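PDB 7D6V: fumarate reductase iron-sulfur subunit from Mycolicibacterium smegmatis, which probably relays electrons from the flavoprotein subunit through its three iron-sulfur clusters to quinone at the membrane anchor of a succinate dehydrogenase. Local coordinates for residues E141-V154 with C209-A223. Numbering follows the deposited sequence.
Sequences EFRKCIECFLCQNV and CTEVCPEHIKITDNA. With SF4 (iron/sulfur cluster), chain F; F3S (Fe3-s4 cluster), chain G.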
# COMPACT_ATOMS: atom_id res chain seq x y z
N GLU B 141 -7.63 -3.79 -9.36
CA GLU B 141 -8.14 -2.83 -8.38
C GLU B 141 -7.96 -3.35 -6.96
O GLU B 141 -7.56 -2.60 -6.06
CB GLU B 141 -9.61 -2.52 -8.64
CG GLU B 141 -10.09 -1.31 -7.86
CD GLU B 141 -11.54 -1.41 -7.43
OE1 GLU B 141 -11.96 -0.61 -6.58
OE2 GLU B 141 -12.25 -2.29 -7.96
N PHE B 142 -8.26 -4.63 -6.73
CA PHE B 142 -8.12 -5.19 -5.39
C PHE B 142 -6.67 -5.43 -5.01
O PHE B 142 -6.36 -5.51 -3.82
CB PHE B 142 -8.89 -6.51 -5.28
CG PHE B 142 -10.31 -6.42 -5.76
CD1 PHE B 142 -11.09 -5.32 -5.46
CD2 PHE B 142 -10.86 -7.44 -6.50
CE1 PHE B 142 -12.39 -5.24 -5.91
CE2 PHE B 142 -12.16 -7.37 -6.95
CZ PHE B 142 -12.93 -6.27 -6.65
N ARG B 143 -5.77 -5.54 -5.99
CA ARG B 143 -4.36 -5.69 -5.66
C ARG B 143 -3.72 -4.40 -5.16
O ARG B 143 -2.53 -4.41 -4.83
CB ARG B 143 -3.57 -6.22 -6.85
CG ARG B 143 -4.07 -7.53 -7.41
CD ARG B 143 -3.53 -8.71 -6.64
NE ARG B 143 -2.13 -8.96 -6.93
CZ ARG B 143 -1.38 -9.85 -6.28
NH1 ARG B 143 -1.92 -10.57 -5.30
NH2 ARG B 143 -0.11 -10.02 -6.59
N LYS B 144 -4.47 -3.30 -5.10
CA LYS B 144 -3.97 -2.05 -4.55
C LYS B 144 -3.91 -2.06 -3.03
O LYS B 144 -3.39 -1.10 -2.45
CB LYS B 144 -4.85 -0.88 -5.00
CG LYS B 144 -4.58 -0.38 -6.40
CD LYS B 144 -5.78 0.39 -6.93
CE LYS B 144 -6.16 1.52 -5.99
NZ LYS B 144 -7.63 1.77 -5.98
N CYS B 145 -4.47 -3.08 -2.41
CA CYS B 145 -4.58 -3.13 -0.95
C CYS B 145 -3.36 -3.22 -0.04
O CYS B 145 -2.77 -4.29 0.12
CB CYS B 145 -5.57 -4.23 -0.55
SG CYS B 145 -5.31 -4.91 1.10
N ILE B 146 -2.97 -2.09 0.57
CA ILE B 146 -1.91 -2.13 1.56
C ILE B 146 -2.52 -2.69 2.84
O ILE B 146 -3.53 -2.17 3.33
CB ILE B 146 -1.28 -0.74 1.78
CG1 ILE B 146 -2.29 0.26 2.36
CG2 ILE B 146 -0.75 -0.19 0.47
CD1 ILE B 146 -1.66 1.44 3.04
N GLU B 147 -1.96 -3.77 3.35
CA GLU B 147 -2.67 -4.49 4.40
C GLU B 147 -2.63 -3.70 5.70
O GLU B 147 -1.91 -4.05 6.64
CB GLU B 147 -2.09 -5.89 4.57
CG GLU B 147 -2.52 -6.83 3.46
CD GLU B 147 -1.92 -8.21 3.60
OE1 GLU B 147 -0.83 -8.32 4.19
OE2 GLU B 147 -2.54 -9.17 3.12
N CYS B 148 -3.44 -2.65 5.77
CA CYS B 148 -3.53 -1.82 6.96
C CYS B 148 -4.51 -2.44 7.95
O CYS B 148 -4.34 -2.32 9.17
CB CYS B 148 -3.96 -0.40 6.60
SG CYS B 148 -5.75 -0.15 6.53
N PHE B 149 -5.54 -3.09 7.42
CA PHE B 149 -6.56 -3.74 8.24
C PHE B 149 -7.49 -2.74 8.92
O PHE B 149 -8.12 -3.06 9.93
CB PHE B 149 -5.92 -4.67 9.27
CG PHE B 149 -4.96 -5.65 8.67
CD1 PHE B 149 -5.32 -6.42 7.58
CD2 PHE B 149 -3.69 -5.80 9.19
CE1 PHE B 149 -4.44 -7.32 7.03
CE2 PHE B 149 -2.80 -6.69 8.64
CZ PHE B 149 -3.18 -7.46 7.56
N LEU B 150 -7.59 -1.52 8.38
CA LEU B 150 -8.55 -0.56 8.91
C LEU B 150 -9.98 -1.01 8.63
O LEU B 150 -10.88 -0.80 9.45
CB LEU B 150 -8.30 0.82 8.32
CG LEU B 150 -7.07 1.57 8.83
CD1 LEU B 150 -6.82 2.82 8.02
CD2 LEU B 150 -7.20 1.91 10.30
N CYS B 151 -10.16 -1.69 7.50
CA CYS B 151 -11.46 -2.22 7.13
C CYS B 151 -11.84 -3.29 8.16
O CYS B 151 -12.96 -3.30 8.67
CB CYS B 151 -11.42 -2.83 5.73
SG CYS B 151 -10.30 -4.24 5.56
N GLN B 152 -10.89 -4.17 8.46
CA GLN B 152 -11.11 -5.21 9.45
C GLN B 152 -11.41 -4.61 10.81
O GLN B 152 -12.23 -5.14 11.57
CB GLN B 152 -9.89 -6.13 9.53
CG GLN B 152 -9.42 -6.65 8.20
CD GLN B 152 -10.12 -7.93 7.80
OE1 GLN B 152 -10.86 -7.96 6.81
NE2 GLN B 152 -9.90 -8.99 8.55
N ASN B 153 -10.73 -3.51 11.15
CA ASN B 153 -10.96 -2.85 12.43
C ASN B 153 -12.37 -2.27 12.52
O ASN B 153 -13.02 -2.38 13.56
CB ASN B 153 -9.92 -1.76 12.64
CG ASN B 153 -10.11 -1.02 13.94
OD1 ASN B 153 -9.93 -1.59 15.01
ND2 ASN B 153 -10.46 0.25 13.86
N VAL B 154 -12.85 -1.65 11.45
CA VAL B 154 -14.07 -0.86 11.57
C VAL B 154 -15.33 -1.72 11.41
O VAL B 154 -16.40 -1.33 11.87
CB VAL B 154 -14.05 0.30 10.56
CG1 VAL B 154 -14.23 -0.22 9.16
CG2 VAL B 154 -15.12 1.34 10.90
N CYS B 209 -16.80 -0.06 5.81
CA CYS B 209 -15.43 -0.42 5.42
C CYS B 209 -14.91 0.53 4.31
O CYS B 209 -14.00 1.32 4.54
CB CYS B 209 -15.37 -1.87 4.94
SG CYS B 209 -16.20 -2.18 3.37
N THR B 210 -15.51 0.45 3.12
CA THR B 210 -15.20 1.22 2.04
C THR B 210 -15.04 2.52 2.52
O THR B 210 -14.36 3.21 1.94
CB THR B 210 -16.44 1.38 1.21
OG1 THR B 210 -16.68 0.22 0.60
CG2 THR B 210 -16.29 2.21 0.10
N GLU B 211 -15.63 2.90 3.60
CA GLU B 211 -15.41 4.32 3.86
C GLU B 211 -14.10 4.62 4.59
O GLU B 211 -13.74 5.79 4.69
CB GLU B 211 -16.58 4.88 4.67
CG GLU B 211 -17.93 4.69 4.02
CD GLU B 211 -19.06 5.27 4.85
OE1 GLU B 211 -18.78 6.08 5.75
OE2 GLU B 211 -20.23 4.91 4.59
N VAL B 212 -13.40 3.62 5.10
CA VAL B 212 -12.15 3.84 5.82
C VAL B 212 -10.93 3.50 4.99
O VAL B 212 -9.80 3.73 5.45
CB VAL B 212 -12.12 3.05 7.15
CG1 VAL B 212 -13.27 3.47 8.04
CG2 VAL B 212 -12.15 1.56 6.88
N CYS B 213 -11.12 2.91 3.82
CA CYS B 213 -9.98 2.50 2.99
C CYS B 213 -9.08 3.64 2.51
O CYS B 213 -9.53 4.50 1.74
CB CYS B 213 -10.47 1.69 1.79
SG CYS B 213 -9.20 1.36 0.54
N PRO B 214 -7.82 3.67 2.96
CA PRO B 214 -6.93 4.73 2.46
C PRO B 214 -6.64 4.62 0.98
O PRO B 214 -6.24 5.62 0.37
CB PRO B 214 -5.65 4.54 3.29
CG PRO B 214 -6.01 3.56 4.37
CD PRO B 214 -7.12 2.73 3.85
N GLU B 215 -6.81 3.44 0.39
CA GLU B 215 -6.56 3.23 -1.03
C GLU B 215 -7.79 3.48 -1.88
O GLU B 215 -7.70 3.38 -3.11
CB GLU B 215 -6.05 1.81 -1.26
CG GLU B 215 -4.73 1.52 -0.58
CD GLU B 215 -3.68 2.56 -0.89
OE1 GLU B 215 -3.10 3.13 0.05
OE2 GLU B 215 -3.43 2.80 -2.09
N HIS B 216 -8.93 3.81 -1.27
CA HIS B 216 -10.16 4.13 -1.98
C HIS B 216 -10.62 2.98 -2.87
O HIS B 216 -11.10 3.18 -3.98
CB HIS B 216 -10.01 5.42 -2.79
CG HIS B 216 -9.44 6.56 -2.00
ND1 HIS B 216 -10.09 7.11 -0.92
CD2 HIS B 216 -8.28 7.23 -2.13
CE1 HIS B 216 -9.36 8.08 -0.42
NE2 HIS B 216 -8.25 8.18 -1.13
N ILE B 217 -10.46 1.76 -2.37
CA ILE B 217 -10.99 0.58 -3.04
C ILE B 217 -12.48 0.50 -2.77
O ILE B 217 -12.93 0.65 -1.63
CB ILE B 217 -10.26 -0.69 -2.57
CG1 ILE B 217 -8.75 -0.52 -2.70
CG2 ILE B 217 -10.74 -1.90 -3.36
CD1 ILE B 217 -7.96 -1.64 -2.09
N LYS B 218 -13.26 0.25 -3.83
CA LYS B 218 -14.71 0.12 -3.72
C LYS B 218 -15.03 -1.29 -3.21
O LYS B 218 -15.51 -2.16 -3.95
CB LYS B 218 -15.38 0.40 -5.06
CG LYS B 218 -15.15 1.79 -5.60
CD LYS B 218 -15.85 2.83 -4.77
CE LYS B 218 -15.60 4.22 -5.33
NZ LYS B 218 -16.27 4.39 -6.65
N ILE B 219 -14.76 -1.50 -1.92
CA ILE B 219 -14.81 -2.85 -1.36
C ILE B 219 -16.21 -3.43 -1.47
O ILE B 219 -16.39 -4.57 -1.93
CB ILE B 219 -14.31 -2.84 0.10
CG1 ILE B 219 -12.94 -2.17 0.18
CG2 ILE B 219 -14.28 -4.24 0.66
CD1 ILE B 219 -12.46 -1.94 1.59
N THR B 220 -17.22 -2.68 -1.05
CA THR B 220 -18.58 -3.21 -1.03
C THR B 220 -19.14 -3.35 -2.44
O THR B 220 -19.72 -4.38 -2.79
CB THR B 220 -19.48 -2.33 -0.17
OG1 THR B 220 -18.82 -2.05 1.07
CG2 THR B 220 -20.79 -3.02 0.12
N ASP B 221 -18.98 -2.31 -3.27
CA ASP B 221 -19.65 -2.29 -4.56
C ASP B 221 -18.96 -3.19 -5.58
O ASP B 221 -19.63 -3.80 -6.43
CB ASP B 221 -19.73 -0.86 -5.09
CG ASP B 221 -20.91 -0.10 -4.53
OD1 ASP B 221 -21.63 -0.65 -3.67
OD2 ASP B 221 -21.13 1.05 -4.96
N ASN B 222 -17.64 -3.30 -5.53
CA ASN B 222 -16.90 -4.04 -6.55
C ASN B 222 -16.52 -5.45 -6.13
O ASN B 222 -16.23 -6.27 -7.00
CB ASN B 222 -15.63 -3.28 -6.94
CG ASN B 222 -15.90 -2.13 -7.88
OD1 ASN B 222 -17.03 -1.91 -8.30
ND2 ASN B 222 -14.86 -1.38 -8.21
N ALA B 223 -16.52 -5.75 -4.83
CA ALA B 223 -16.12 -7.07 -4.36
C ALA B 223 -17.22 -7.80 -3.62
O ALA B 223 -17.54 -8.94 -3.97
CB ALA B 223 -14.88 -6.95 -3.46
FE1 SF4 F . -8.87 -2.86 4.14
FE2 SF4 F . -8.31 -0.79 2.02
FE3 SF4 F . -6.52 -3.21 2.28
FE4 SF4 F . -6.47 -1.05 4.39
S1 SF4 F . -6.21 -1.09 2.27
S2 SF4 F . -6.77 -3.16 4.40
S3 SF4 F . -8.56 -0.75 4.13
S4 SF4 F . -8.61 -2.91 2.02
FE1 F3S G . -17.71 -4.57 6.86
FE3 F3S G . -18.17 -3.42 4.48
FE4 F3S G . -19.57 -5.63 5.09
S1 F3S G . -18.13 -2.43 6.47
S2 F3S G . -19.77 -5.49 7.34
S3 F3S G . -17.28 -5.51 4.81
S4 F3S G . -20.31 -3.89 3.86
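Cys151 packs its CB against CB of Cys209 between the two clusters of an alpha-helical ferredoxin (4Fe-4S dicluster) domain. Cys209 binds the 3Fe-4S cluster; Cys151, with Cys145 and Cys148 of the C-x-x-C-x-x-C run, binds the cubane, which Cys213 approaches from the other segment. Proline, usual after the last cysteine, puts Pro214 CD beside sulfide S3. Nearby, Val154 CG1 meets Val212 CG2 at 3.6 Å.

Ile217 fills the join with helix 133-142. From its CB, CG2 turns to Glu141 OE1 and to the edge of the Phe142 ring, where Ile217 CG2 lies 4.0 Å from Phe142 CD1. CG1 runs past the Glu141 carbonyl, and CD1 reaches N and CB of Cys145. Chi1 of -52° sets CG1 beside the backbone N and CG2 anti to it; a forked apolar residue thus serves ring edge and Cys145 backbone together.

Glu141 clamps the start of helix 219-235, its two carboxylate oxygens taking two N-H groups at once. Lys218 N, at the N-cap, gives OE1 a nearly straight hydrogen bond (3.2 Å). The Asn222 amide stands 82° from the carboxylate, and its ND2 donates a hydrogen bond to OE2 from the syn side at 2.8 Å, 31° out of the carboxylate plane.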